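Local coordinates for protein glucokinase (Leishmania braziliensis MHOM/BR/75/M2904, PDB 6EDI) that probably phosphorylates D-glucose with ATP as phosphate donor, as a dimeric glucokinase of the actin-like ATPase superfamily, at residues G184-A189 / L385-F390; G203-V208 / P343-L348; T334-M339 / H374-E379; L326-I331 / K367-R372; G215-H220 / Y228-L233. All blocks are in the same frame, centred on the assembly; numbering follows the deposited sequence.

Contact 1: G184-A189 / L385-F390; sequences GTQWDA and LSRTTF
Four N-H or O-H groups of the turn Gly-184 to Trp-187 are answered by acceptors of 385-390. The straightest bond runs from Gly-184 N to Thr-389 OG1, 2.9 Å with 169° at the hydrogen; Thr-389 holds OG1 beside its own backbone N (chi1 -65°), which turns the hydroxyl to the turn. Ser-386 O takes Thr-185 N at 2.9 Å, in the carbonyl plane and on a lone pair, and also a weak bond from Thr-185 OG1. A further weak bond, 3.3 Å, links Gln-186 N to Arg-387 O. Gly-184 suits its place because a CB there would run into Arg-387 O and the backbone of Thr-388; bare, its CA lies 3.4 Å from Arg-387 O in a C-H...O contact. The turn is a type I beta turn, closed by Trp-187 N and Gly-184 O. It leads from strand 178-182 to the short helix 187-190, and it sits where segment 385-390 enters strand 389-393, the neighbour of 178-182 in the sheet. Van der Waals contact is lighter. Gln-186 CB and Arg-387 CB meet carbon to carbon at 3.8 Å as the two extended chains cross obliquely, while Trp-187 brings CB to 3.5 Å from Thr-389 OG1 and gives its NE1 to Lys-194 O. One water bridges the polar tips, donating to Gln-186 OE1 and accepting from Arg-387 NH1 in the guanidinium plane.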
# COMPACT_ATOMS: atom_id res chain seq x y z
N GLY A 184 8.84 -8.13 -17.20
CA GLY A 184 9.80 -7.32 -16.48
C GLY A 184 11.13 -8.01 -16.28
O GLY A 184 11.22 -9.24 -16.33
N THR A 185 12.16 -7.23 -16.03
CA THR A 185 13.51 -7.75 -15.87
C THR A 185 13.68 -8.66 -14.66
O THR A 185 14.62 -9.44 -14.59
CB THR A 185 14.52 -6.61 -15.70
OG1 THR A 185 14.06 -5.75 -14.66
CG2 THR A 185 14.65 -5.81 -16.97
N GLN A 186 12.77 -8.54 -13.70
CA GLN A 186 12.88 -9.25 -12.43
C GLN A 186 12.04 -10.52 -12.39
O GLN A 186 12.02 -11.22 -11.38
CB GLN A 186 12.45 -8.32 -11.29
CG GLN A 186 12.95 -8.72 -9.91
CD GLN A 186 12.47 -7.79 -8.80
OE1 GLN A 186 11.42 -7.17 -8.91
NE2 GLN A 186 13.25 -7.70 -7.73
N TRP A 187 11.32 -10.80 -13.48
CA TRP A 187 10.42 -11.95 -13.50
C TRP A 187 11.15 -13.27 -13.27
O TRP A 187 10.81 -14.02 -12.35
CB TRP A 187 9.56 -12.03 -14.79
CG TRP A 187 8.72 -13.29 -14.73
CD1 TRP A 187 8.96 -14.48 -15.36
CD2 TRP A 187 7.57 -13.49 -13.91
NE1 TRP A 187 8.00 -15.41 -15.00
CE2 TRP A 187 7.14 -14.82 -14.11
CE3 TRP A 187 6.84 -12.66 -13.05
CZ2 TRP A 187 6.01 -15.34 -13.46
CZ3 TRP A 187 5.73 -13.18 -12.40
CH2 TRP A 187 5.32 -14.51 -12.61
N ASP A 188 12.16 -13.55 -14.10
CA ASP A 188 12.88 -14.82 -14.06
C ASP A 188 13.52 -15.09 -12.70
O ASP A 188 13.52 -16.22 -12.22
CB ASP A 188 13.96 -14.89 -15.15
CG ASP A 188 13.38 -14.93 -16.55
OD1 ASP A 188 12.20 -15.30 -16.71
OD2 ASP A 188 14.12 -14.58 -17.50
N ALA A 189 14.04 -14.05 -12.08
CA ALA A 189 14.72 -14.21 -10.80
C ALA A 189 13.74 -14.60 -9.70
O ALA A 189 14.12 -15.22 -8.71
CB ALA A 189 15.46 -12.94 -10.44
N LEU A 385 11.24 0.60 -12.68
CA LEU A 385 9.90 0.28 -13.19
C LEU A 385 9.91 -0.89 -14.19
O LEU A 385 8.96 -1.67 -14.26
CB LEU A 385 9.25 1.54 -13.80
CG LEU A 385 8.90 2.70 -12.86
CD1 LEU A 385 10.11 3.42 -12.28
CD2 LEU A 385 8.04 3.71 -13.56
N SER A 386 11.01 -1.03 -14.93
CA SER A 386 11.12 -2.09 -15.93
C SER A 386 11.28 -3.48 -15.29
O SER A 386 11.29 -4.49 -15.99
CB SER A 386 12.30 -1.81 -16.86
OG SER A 386 13.49 -1.64 -16.13
N ARG A 387 11.40 -3.52 -13.97
CA ARG A 387 11.45 -4.80 -13.26
C ARG A 387 10.11 -5.52 -13.30
O ARG A 387 10.05 -6.74 -13.13
CB ARG A 387 11.86 -4.60 -11.80
CG ARG A 387 13.23 -3.94 -11.62
CD ARG A 387 13.50 -3.73 -10.15
NE ARG A 387 14.82 -3.14 -9.89
CZ ARG A 387 15.32 -2.96 -8.67
NH1 ARG A 387 14.62 -3.34 -7.62
NH2 ARG A 387 16.52 -2.40 -8.51
N THR A 388 9.05 -4.75 -13.53
CA THR A 388 7.68 -5.23 -13.38
C THR A 388 7.08 -5.81 -14.67
O THR A 388 7.14 -5.19 -15.73
CB THR A 388 6.77 -4.09 -12.83
OG1 THR A 388 7.26 -3.68 -11.55
CG2 THR A 388 5.32 -4.56 -12.69
N THR A 389 6.49 -6.99 -14.54
CA THR A 389 5.78 -7.65 -15.63
C THR A 389 4.36 -7.10 -15.67
O THR A 389 3.66 -7.12 -14.66
CB THR A 389 5.75 -9.18 -15.39
OG1 THR A 389 7.09 -9.68 -15.46
CG2 THR A 389 4.88 -9.90 -16.41
N PHE A 390 3.93 -6.58 -16.83
CA PHE A 390 2.58 -6.05 -16.98
C PHE A 390 1.67 -7.04 -17.68
O PHE A 390 2.09 -7.70 -18.64
CB PHE A 390 2.55 -4.73 -17.76
CG PHE A 390 2.78 -3.51 -16.90
CD1 PHE A 390 3.93 -3.38 -16.14
CD2 PHE A 390 1.84 -2.50 -16.86
CE1 PHE A 390 4.14 -2.25 -15.36
CE2 PHE A 390 2.03 -1.37 -16.10
CZ PHE A 390 3.17 -1.24 -15.33
O HOH W 1 12.19 -4.70 -7.23

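Contact 2: G203-V208 / P343-L348; sequences GRCMVV and PLTCVL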
# COMPACT_ATOMS: atom_id res chain seq x y z
N GLY A 203 5.10 -12.40 -5.28
CA GLY A 203 5.49 -11.01 -5.16
C GLY A 203 4.26 -10.14 -5.22
O GLY A 203 3.13 -10.64 -5.36
N ARG A 204 4.45 -8.83 -5.12
CA ARG A 204 3.29 -7.95 -5.15
C ARG A 204 2.71 -7.88 -6.54
O ARG A 204 3.43 -7.89 -7.54
CB ARG A 204 3.65 -6.53 -4.70
CG ARG A 204 3.77 -6.36 -3.20
CD ARG A 204 4.31 -4.98 -2.87
NE ARG A 204 4.37 -4.76 -1.43
CZ ARG A 204 4.92 -3.69 -0.88
NH1 ARG A 204 5.43 -2.76 -1.68
NH2 ARG A 204 4.94 -3.54 0.44
N CYS A 205 1.39 -7.78 -6.57
CA CYS A 205 0.67 -7.51 -7.80
C CYS A 205 -0.14 -6.21 -7.62
O CYS A 205 -1.02 -6.13 -6.76
CB CYS A 205 -0.26 -8.69 -8.11
SG CYS A 205 -1.27 -8.42 -9.55
N MET A 206 0.18 -5.20 -8.41
CA MET A 206 -0.57 -3.95 -8.40
C MET A 206 -1.70 -4.03 -9.42
O MET A 206 -1.47 -4.33 -10.59
CB MET A 206 0.36 -2.76 -8.70
CG MET A 206 -0.36 -1.43 -8.77
SD MET A 206 -1.02 -0.94 -7.17
CE MET A 206 -2.38 0.07 -7.73
N VAL A 207 -2.92 -3.80 -8.95
CA VAL A 207 -4.10 -3.96 -9.81
C VAL A 207 -4.76 -2.61 -10.07
O VAL A 207 -5.08 -1.88 -9.12
CB VAL A 207 -5.12 -4.88 -9.17
CG1 VAL A 207 -6.30 -5.10 -10.10
CG2 VAL A 207 -4.46 -6.22 -8.79
N VAL A 208 -4.95 -2.28 -11.34
CA VAL A 208 -5.65 -1.06 -11.74
C VAL A 208 -6.78 -1.45 -12.71
O VAL A 208 -6.59 -2.34 -13.52
CB VAL A 208 -4.68 -0.06 -12.40
CG1 VAL A 208 -5.43 1.11 -12.99
CG2 VAL A 208 -3.69 0.43 -11.38
N PRO A 343 6.19 -3.63 -7.60
CA PRO A 343 5.48 -4.90 -7.72
C PRO A 343 6.18 -5.86 -8.67
O PRO A 343 6.85 -5.43 -9.60
CB PRO A 343 4.10 -4.48 -8.29
CG PRO A 343 4.40 -3.23 -9.09
CD PRO A 343 5.49 -2.53 -8.30
N LEU A 344 6.01 -7.16 -8.43
CA LEU A 344 6.44 -8.18 -9.38
C LEU A 344 5.63 -8.05 -10.67
O LEU A 344 6.15 -8.15 -11.78
CB LEU A 344 6.22 -9.58 -8.78
CG LEU A 344 6.69 -10.81 -9.56
CD1 LEU A 344 8.14 -10.63 -10.04
CD2 LEU A 344 6.50 -12.11 -8.76
N THR A 345 4.33 -7.82 -10.49
CA THR A 345 3.43 -7.71 -11.62
C THR A 345 2.53 -6.51 -11.46
O THR A 345 2.27 -6.02 -10.35
CB THR A 345 2.54 -8.96 -11.77
OG1 THR A 345 1.75 -9.12 -10.59
CG2 THR A 345 3.39 -10.22 -12.00
N CYS A 346 2.04 -6.02 -12.59
CA CYS A 346 0.99 -5.02 -12.57
C CYS A 346 -0.06 -5.49 -13.54
O CYS A 346 0.26 -5.87 -14.67
CB CYS A 346 1.52 -3.66 -13.00
SG CYS A 346 0.24 -2.41 -13.19
N VAL A 347 -1.31 -5.50 -13.09
CA VAL A 347 -2.42 -6.01 -13.88
C VAL A 347 -3.38 -4.89 -14.26
O VAL A 347 -3.86 -4.14 -13.40
CB VAL A 347 -3.20 -7.07 -13.12
CG1 VAL A 347 -4.53 -7.37 -13.83
CG2 VAL A 347 -2.36 -8.33 -12.95
N LEU A 348 -3.68 -4.79 -15.55
CA LEU A 348 -4.68 -3.83 -16.02
C LEU A 348 -5.92 -4.63 -16.34
O LEU A 348 -5.88 -5.55 -17.16
CB LEU A 348 -4.17 -3.10 -17.28
CG LEU A 348 -3.16 -1.96 -17.16
CD1 LEU A 348 -1.90 -2.40 -16.48
CD2 LEU A 348 -2.83 -1.38 -18.56
O HOH W 2 2.78 -10.61 -8.58
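Strands 205-208 and 345-348 run parallel, 4.5 Å apart at their closest and 17° from exact alignment, with Cys-205 facing Thr-345, Met-206 facing Cys-346, Val-207 facing Val-347 and Val-208 facing Leu-348. They are neighbours inside the mixed six-stranded sheet of the C-terminal half, as in the actin-like ATPase fold, and strand 345-348 follows directly on the long helix 317-341. Met-206 and Val-347 each both give and accept: Val-347 N reaches Met-206 O at 2.8 Å, nearly along the C=O axis, and Val-208 N meets Val-347 O at 177°, whereas Met-206 N comes to Thr-345 O from above the carbonyl plane. At the entrance Arg-204 O receives Thr-345 N at 3.1 Å and, weakly, Leu-344 N. Gly-203 leaves room for Leu-344, whose CB would collide with a CB there.

Small and branched residues suit so buried a sheet. On the face of Met-206 and Cys-346, Met-206 CB rests 4.1 Å from Pro-343 CG before the chain bends at chi2 toward Thr-337 and Phe-341 of the helix. Arg-204 extends away, pairing NE with His-220 ND1 and NH2 with Ala-232 O of the second subunit. On the other face Cys-205, SG anti to its backbone N (chi1 177°), lays SG 3.6 Å from Val-347 CG2; its CB lies 3.2 Å from Thr-345 OG1, which is itself hydrogen-bonded to a water at 2.7 Å.

Contact 3: T334-M339 / H374-E379; sequences TAETTM and HEHAME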
# COMPACT_ATOMS: atom_id res chain seq x y z
N THR A 334 0.33 4.17 -13.64
CA THR A 334 1.06 2.95 -13.25
C THR A 334 2.55 3.18 -13.07
O THR A 334 3.21 2.42 -12.38
CB THR A 334 0.86 1.78 -14.22
OG1 THR A 334 1.47 2.09 -15.48
CG2 THR A 334 -0.62 1.47 -14.41
N ALA A 335 3.12 4.21 -13.70
CA ALA A 335 4.53 4.47 -13.44
C ALA A 335 4.70 4.86 -11.98
O ALA A 335 5.65 4.43 -11.30
CB ALA A 335 5.05 5.57 -14.37
N GLU A 336 3.78 5.69 -11.49
CA GLU A 336 3.76 6.05 -10.08
C GLU A 336 3.50 4.86 -9.14
O GLU A 336 4.17 4.71 -8.12
CB GLU A 336 2.75 7.18 -9.80
CG GLU A 336 3.03 8.50 -10.52
CD GLU A 336 4.48 8.95 -10.50
OE1 GLU A 336 5.22 8.70 -9.52
OE2 GLU A 336 4.90 9.59 -11.49
N THR A 337 2.53 4.01 -9.47
CA THR A 337 2.20 2.90 -8.58
C THR A 337 3.31 1.85 -8.59
O THR A 337 3.62 1.25 -7.55
CB THR A 337 0.82 2.27 -8.90
OG1 THR A 337 0.84 1.69 -10.21
CG2 THR A 337 -0.27 3.34 -8.82
N THR A 338 3.93 1.67 -9.76
CA THR A 338 5.01 0.71 -9.93
C THR A 338 6.21 1.16 -9.11
O THR A 338 6.86 0.35 -8.43
CB THR A 338 5.40 0.57 -11.41
OG1 THR A 338 4.27 0.07 -12.15
CG2 THR A 338 6.58 -0.37 -11.59
N MET A 339 6.52 2.45 -9.16
CA MET A 339 7.59 2.94 -8.30
C MET A 339 7.25 2.81 -6.80
O MET A 339 8.08 2.35 -6.03
CB MET A 339 7.96 4.39 -8.66
CG MET A 339 9.15 4.91 -7.84
SD MET A 339 10.68 4.04 -8.18
CE MET A 339 11.07 3.41 -6.56
N HIS A 374 8.46 4.29 -19.10
CA HIS A 374 9.89 4.53 -18.94
C HIS A 374 10.31 6.00 -18.88
O HIS A 374 11.49 6.28 -18.73
CB HIS A 374 10.68 3.78 -20.03
CG HIS A 374 10.63 2.29 -19.89
ND1 HIS A 374 11.39 1.45 -20.68
CD2 HIS A 374 9.93 1.49 -19.06
CE1 HIS A 374 11.15 0.19 -20.34
NE2 HIS A 374 10.27 0.19 -19.36
N GLU A 375 9.35 6.93 -18.94
CA GLU A 375 9.66 8.35 -18.82
C GLU A 375 9.89 8.79 -17.37
O GLU A 375 10.42 9.87 -17.13
CB GLU A 375 8.57 9.23 -19.44
CG GLU A 375 8.22 8.88 -20.90
CD GLU A 375 7.19 9.82 -21.52
OE1 GLU A 375 6.83 10.84 -20.88
OE2 GLU A 375 6.75 9.55 -22.66
N HIS A 376 9.48 7.94 -16.43
CA HIS A 376 9.59 8.23 -15.00
C HIS A 376 11.05 8.44 -14.61
O HIS A 376 11.93 7.73 -15.08
CB HIS A 376 9.02 7.07 -14.16
CG HIS A 376 8.76 7.43 -12.73
ND1 HIS A 376 9.76 7.55 -11.79
CD2 HIS A 376 7.60 7.72 -12.08
CE1 HIS A 376 9.24 7.89 -10.63
NE2 HIS A 376 7.93 8.00 -10.78
N ALA A 377 11.30 9.41 -13.74
CA ALA A 377 12.67 9.76 -13.31
C ALA A 377 13.41 8.56 -12.74
O ALA A 377 14.64 8.48 -12.83
CB ALA A 377 12.64 10.88 -12.30
N MET A 378 12.68 7.65 -12.12
CA MET A 378 13.31 6.52 -11.43
C MET A 378 13.57 5.34 -12.36
O MET A 378 14.31 4.40 -12.02
CB MET A 378 12.46 6.10 -10.23
CG MET A 378 12.28 7.21 -9.20
SD MET A 378 13.85 7.61 -8.38
CE MET A 378 13.98 6.25 -7.23
N GLU A 379 12.95 5.36 -13.54
CA GLU A 379 13.30 4.39 -14.56
C GLU A 379 14.49 4.94 -15.31
O GLU A 379 15.44 4.22 -15.61
CB GLU A 379 12.12 4.14 -15.51
CG GLU A 379 12.45 3.17 -16.64
CD GLU A 379 12.81 1.79 -16.14
OE1 GLU A 379 12.38 1.42 -15.02
OE2 GLU A 379 13.54 1.07 -16.86
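His-376 is gripped at both ring nitrogens. Its NE2 gives a hydrogen to Glu-336 OE1, 3.1 Å away and bent to 147°; the oxygen lies in the ring plane, yet the donor stands above the carboxylate plane, the two planes being 46° apart. Glu-336 reaches the ring because its chain bends at chi2 (-44°). At the other ring nitrogen, ND1 accepts from Met-378 N at 2.9 Å. This makes His-376 the N-cap of helix 377-382, and the pair of bonds fixes the ring's rotation and places its proton on NE2. An imidazole suits the position because it can accept at the helix start while donating to helix 317-341; the carboxylate probably favours this tautomer, while the cap disfavours a second proton on ND1. Beside His-376, Met-339 lays its flexible chain across Met-378 at about a right angle, with SD 3.4 Å from Met-378 CB, and Ala-335 CB, small enough to let the ring in, lies 4.0 Å from His-376 CD2.

The contact is part of the dimer interface. In the second shell, Glu-336 OE2 is held by Ser-241 OG and by Ser-239 OG of the second subunit, and Ser-237 of that subunit packs on Met-339 and Met-378.

Contact 4: L326-I331 / K367-R372; sequences LYKNLI and KRLQAR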
# COMPACT_ATOMS: atom_id res chain seq x y z
N LEU A 326 -5.42 8.32 -23.61
CA LEU A 326 -6.09 7.68 -22.47
C LEU A 326 -5.17 6.64 -21.83
O LEU A 326 -4.91 6.70 -20.63
CB LEU A 326 -7.40 7.01 -22.90
CG LEU A 326 -8.37 6.70 -21.75
CD1 LEU A 326 -9.05 7.97 -21.26
CD2 LEU A 326 -9.42 5.64 -22.10
N TYR A 327 -4.69 5.70 -22.63
CA TYR A 327 -3.82 4.66 -22.12
C TYR A 327 -2.39 5.11 -21.82
O TYR A 327 -1.71 4.53 -20.97
CB TYR A 327 -3.86 3.46 -23.05
CG TYR A 327 -5.19 2.77 -22.98
CD1 TYR A 327 -5.74 2.43 -21.75
CD2 TYR A 327 -5.92 2.50 -24.13
CE1 TYR A 327 -6.97 1.81 -21.66
CE2 TYR A 327 -7.16 1.89 -24.05
CZ TYR A 327 -7.67 1.54 -22.82
OH TYR A 327 -8.89 0.93 -22.73
N LYS A 328 -1.93 6.15 -22.51
CA LYS A 328 -0.62 6.70 -22.17
C LYS A 328 -0.65 7.21 -20.74
O LYS A 328 0.30 7.00 -19.98
CB LYS A 328 -0.22 7.81 -23.15
CG LYS A 328 0.38 7.29 -24.46
CD LYS A 328 1.14 8.38 -25.21
CE LYS A 328 1.65 7.91 -26.57
NZ LYS A 328 2.25 6.55 -26.50
N ASN A 329 -1.75 7.85 -20.37
CA ASN A 329 -1.94 8.36 -19.01
C ASN A 329 -2.34 7.31 -17.97
O ASN A 329 -1.93 7.42 -16.80
CB ASN A 329 -2.91 9.53 -19.02
CG ASN A 329 -2.23 10.81 -19.47
OD1 ASN A 329 -1.08 11.06 -19.10
ND2 ASN A 329 -2.91 11.60 -20.29
N LEU A 330 -3.11 6.31 -18.37
CA LEU A 330 -3.32 5.16 -17.50
C LEU A 330 -1.96 4.57 -17.11
O LEU A 330 -1.68 4.31 -15.94
CB LEU A 330 -4.19 4.10 -18.17
CG LEU A 330 -4.31 2.83 -17.32
CD1 LEU A 330 -5.17 3.12 -16.09
CD2 LEU A 330 -4.89 1.67 -18.13
N ILE A 331 -1.10 4.39 -18.11
CA ILE A 331 0.24 3.87 -17.86
C ILE A 331 1.07 4.86 -17.02
O ILE A 331 1.86 4.45 -16.15
CB ILE A 331 0.95 3.48 -19.19
CG1 ILE A 331 0.27 2.25 -19.80
CG2 ILE A 331 2.43 3.20 -18.95
CD1 ILE A 331 0.39 1.01 -18.94
N LYS A 367 4.50 -0.95 -27.41
CA LYS A 367 5.84 -0.38 -27.38
C LYS A 367 5.81 1.06 -26.88
O LYS A 367 6.61 1.44 -26.03
CB LYS A 367 6.44 -0.43 -28.79
CG LYS A 367 7.93 -0.16 -28.87
CD LYS A 367 8.52 -0.76 -30.15
CE LYS A 367 8.45 -2.29 -30.12
NZ LYS A 367 9.21 -2.92 -31.24
N ARG A 368 4.87 1.84 -27.39
CA ARG A 368 4.73 3.24 -26.99
C ARG A 368 4.21 3.39 -25.56
O ARG A 368 4.48 4.40 -24.90
CB ARG A 368 3.84 3.99 -27.98
CG ARG A 368 4.41 3.99 -29.40
CD ARG A 368 5.85 4.51 -29.40
NE ARG A 368 5.87 5.91 -29.00
CZ ARG A 368 5.68 6.93 -29.83
NH1 ARG A 368 5.47 6.70 -31.12
NH2 ARG A 368 5.70 8.18 -29.37
N LEU A 369 3.45 2.41 -25.08
CA LEU A 369 3.00 2.41 -23.69
C LEU A 369 4.15 2.13 -22.75
O LEU A 369 4.29 2.78 -21.72
CB LEU A 369 1.91 1.37 -23.48
CG LEU A 369 0.55 1.71 -24.07
CD1 LEU A 369 -0.45 0.64 -23.70
CD2 LEU A 369 0.10 3.07 -23.60
N GLN A 370 4.98 1.15 -23.11
CA GLN A 370 6.18 0.83 -22.35
C GLN A 370 7.12 2.03 -22.40
O GLN A 370 7.84 2.32 -21.44
CB GLN A 370 6.86 -0.44 -22.91
CG GLN A 370 7.85 -1.07 -21.96
CD GLN A 370 8.51 -2.33 -22.51
OE1 GLN A 370 8.65 -2.50 -23.73
NE2 GLN A 370 8.96 -3.20 -21.61
N ALA A 371 7.10 2.74 -23.52
CA ALA A 371 7.90 3.96 -23.66
C ALA A 371 7.46 4.98 -22.62
O ALA A 371 8.29 5.64 -21.97
CB ALA A 371 7.77 4.54 -25.07
N ARG A 372 6.15 5.12 -22.45
CA ARG A 372 5.62 6.09 -21.51
C ARG A 372 6.01 5.75 -20.08
O ARG A 372 6.46 6.62 -19.33
CB ARG A 372 4.11 6.16 -21.63
CG ARG A 372 3.47 7.06 -20.59
CD ARG A 372 4.04 8.47 -20.66
NE ARG A 372 3.44 9.33 -19.65
CZ ARG A 372 3.88 9.40 -18.39
NH1 ARG A 372 4.89 8.64 -18.01
NH2 ARG A 372 3.30 10.21 -17.52
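Leu-369 leaves helix 363-373 with CG beside its backbone N (chi1 -73°), and its CB and CD2 find partners on helix 317-341. Its CB lies 4.1 Å from Ile-331 CG1. Beyond CG the branch CD2 goes deepest: it sits 3.5 Å from Tyr-327 O and 3.9 Å from Ile-331 CG1, so that one methyl touches both Tyr-327 and Ile-331, a turn apart. A leucine suits the place, since its forked end reaches over the neighbouring backbone and needs no polar partner. Ile-331 crosses it at about a right angle and lays CG2 3.4 Å from Leu-369 O.

The two segments pack as a pair of helices whose axes come within 8.9 Å and cross obliquely at -41°, running in the same general direction; Leu-369 also touches Trp-182 of the sheet edge strand 178-182, and the ring of Tyr-327 meets those of Tyr-359 and Phe-360 while its OH is hydrogen-bonded to Asn-356 ND2.

Around this apolar centre long basic chains contribute mainly their carbons. Arg-372, CG anti to its backbone N, bends at chi2 (56°) and places CG 3.2 Å from Lys-328 O. Lys-328 runs extended until chi4, where it turns NZ to 3.4 Å from Arg-368 CB. There NZ is also 4.4 Å from Arg-368 NE, a like-charge approach that probably costs some energy, eased perhaps by the long, weak ion pair of Lys-328 with Asp-324.

Contact 5: G215-H220 / Y228-L233; sequences GSSLIH and YIVLAL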
# COMPACT_ATOMS: atom_id res chain seq x y z
N GLY A 215 -10.39 2.12 -10.57
CA GLY A 215 -10.13 1.41 -9.33
C GLY A 215 -8.69 0.94 -9.20
O GLY A 215 -7.97 0.79 -10.20
N SER A 216 -8.27 0.69 -7.96
CA SER A 216 -6.94 0.18 -7.68
C SER A 216 -6.91 -0.62 -6.38
O SER A 216 -7.74 -0.40 -5.48
CB SER A 216 -5.95 1.32 -7.58
OG SER A 216 -6.42 2.20 -6.59
N SER A 217 -5.95 -1.53 -6.29
CA SER A 217 -5.76 -2.36 -5.10
C SER A 217 -4.43 -3.08 -5.23
O SER A 217 -3.84 -3.16 -6.32
CB SER A 217 -6.91 -3.37 -4.93
OG SER A 217 -7.09 -4.15 -6.10
N LEU A 218 -3.92 -3.59 -4.12
CA LEU A 218 -2.62 -4.23 -4.17
C LEU A 218 -2.70 -5.59 -3.53
O LEU A 218 -3.17 -5.72 -2.38
CB LEU A 218 -1.57 -3.37 -3.46
CG LEU A 218 -0.17 -3.98 -3.32
CD1 LEU A 218 0.66 -3.77 -4.59
CD2 LEU A 218 0.53 -3.49 -2.07
N ILE A 219 -2.26 -6.61 -4.26
CA ILE A 219 -2.11 -7.93 -3.67
C ILE A 219 -0.69 -7.94 -3.11
O ILE A 219 0.30 -7.90 -3.86
CB ILE A 219 -2.26 -9.07 -4.68
CG1 ILE A 219 -3.53 -8.90 -5.53
CG2 ILE A 219 -2.29 -10.42 -3.94
CD1 ILE A 219 -3.72 -9.98 -6.55
N HIS A 220 -0.58 -7.94 -1.79
CA HIS A 220 0.74 -7.94 -1.15
C HIS A 220 1.12 -9.37 -0.79
O HIS A 220 0.32 -10.07 -0.17
CB HIS A 220 0.73 -7.06 0.09
CG HIS A 220 1.99 -7.14 0.90
ND1 HIS A 220 3.20 -6.66 0.44
CD2 HIS A 220 2.23 -7.63 2.14
CE1 HIS A 220 4.13 -6.85 1.36
NE2 HIS A 220 3.57 -7.43 2.40
N TYR A 228 -0.96 -14.21 0.79
CA TYR A 228 -1.16 -12.88 0.24
C TYR A 228 -2.26 -12.14 1.00
O TYR A 228 -3.17 -12.75 1.55
CB TYR A 228 -1.62 -12.99 -1.22
CG TYR A 228 -0.69 -13.70 -2.19
CD1 TYR A 228 -0.62 -15.10 -2.23
CD2 TYR A 228 0.05 -12.98 -3.10
CE1 TYR A 228 0.22 -15.74 -3.15
CE2 TYR A 228 0.88 -13.61 -4.02
CZ TYR A 228 0.95 -14.98 -4.04
OH TYR A 228 1.79 -15.58 -4.97
N ILE A 229 -2.19 -10.81 1.00
CA ILE A 229 -3.29 -10.02 1.53
C ILE A 229 -3.53 -8.89 0.56
O ILE A 229 -2.59 -8.34 0.01
CB ILE A 229 -3.01 -9.50 2.97
CG1 ILE A 229 -4.21 -8.71 3.51
CG2 ILE A 229 -1.70 -8.68 3.04
CD1 ILE A 229 -4.19 -8.51 5.03
N VAL A 230 -4.79 -8.56 0.32
CA VAL A 230 -5.09 -7.46 -0.58
C VAL A 230 -5.40 -6.20 0.20
O VAL A 230 -6.09 -6.24 1.23
CB VAL A 230 -6.27 -7.79 -1.52
CG1 VAL A 230 -6.65 -6.54 -2.33
CG2 VAL A 230 -5.91 -8.95 -2.45
N LEU A 231 -4.87 -5.08 -0.27
CA LEU A 231 -5.19 -3.79 0.31
C LEU A 231 -5.96 -3.03 -0.74
O LEU A 231 -5.49 -2.89 -1.87
CB LEU A 231 -3.92 -3.01 0.67
CG LEU A 231 -3.23 -3.37 1.99
CD1 LEU A 231 -2.58 -4.74 1.89
CD2 LEU A 231 -2.19 -2.32 2.40
N ALA A 232 -7.15 -2.58 -0.35
CA ALA A 232 -7.97 -1.63 -1.12
C ALA A 232 -7.20 -0.30 -1.21
O ALA A 232 -6.58 0.11 -0.23
CB ALA A 232 -9.30 -1.40 -0.40
N LEU A 233 -7.26 0.37 -2.36
CA LEU A 233 -6.51 1.62 -2.57
C LEU A 233 -7.32 2.70 -3.28
O LEU A 233 -8.38 2.43 -3.85
CB LEU A 233 -5.25 1.33 -3.39
CG LEU A 233 -4.19 0.40 -2.81
CD1 LEU A 233 -3.11 0.13 -3.84
CD2 LEU A 233 -3.58 1.02 -1.56
O HOH W 3 -10.12 1.66 -5.67
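Ile-219 holds CG2 anti to its backbone N and CG1 beside it (chi1 -49°), while Tyr-228 sets CG anti to its carbonyl carbon (chi1 -59°); together these torsions bring Ile-219 CG2 to 3.6 Å from Tyr-228 CD2. With Val-230 CG1 anti to its backbone N (chi1 173°), CG2 is left to meet Ile-219 CG1 at 3.9 Å. Beta-branched residues suit this face, which helix 157-170 covers through Ala-162, Leu-166 and Glu-159; Ser-217 there gives its OG to Leu-158 O. On the other face Leu-233, its CG beside the backbone N, stretches CD1 over Leu-218 to 3.8 Å from its CB, and both leucines touch Phe-341.

The strands form the antiparallel hairpin 214-222/227-233 at the edge of the six-stranded sheet. Leu-218 and Leu-231 are a hydrogen-bonded pair, each N to the other's O at 2.8 Å in the carbonyl plane, and His-220 with Ile-229 is another, His-220 N to Ile-229 O being 2.7 Å. Toward Leu-233 the strands loosen: Leu-233 N meets Ser-216 O at 3.2 Å from above the carbonyl plane, and a water accepts from Ser-216 N and donates to Leu-233 O at 2.6 Å.

Leu-218, His-220 and Leu-231 face the second subunit. With ND1 of His-220 engaged as an acceptor by Arg-204, the imidazole is probably neutral, with its proton on NE2.

From the N terminus, 184-189 opens contact 1, which waits almost to the chain's end for 385-390 and so encloses the other four. Next 203-208 opens contact 2; contact 5, the tight hairpin of 215-220 and 228-233, closes within its loop. Helix 317-341 then starts contact 4 and contact 3 in turn before 343-348 closes contact 2, so both cross it; 367-372 and 374-379 close contacts 4 and 3, which cross each other as well. Contacts 1, 2 and 5 reach one mixed sheet, while contacts 3 and 4 fasten C-terminal helices to the long helix. Contacts 2, 3 and 5 also touch the second subunit.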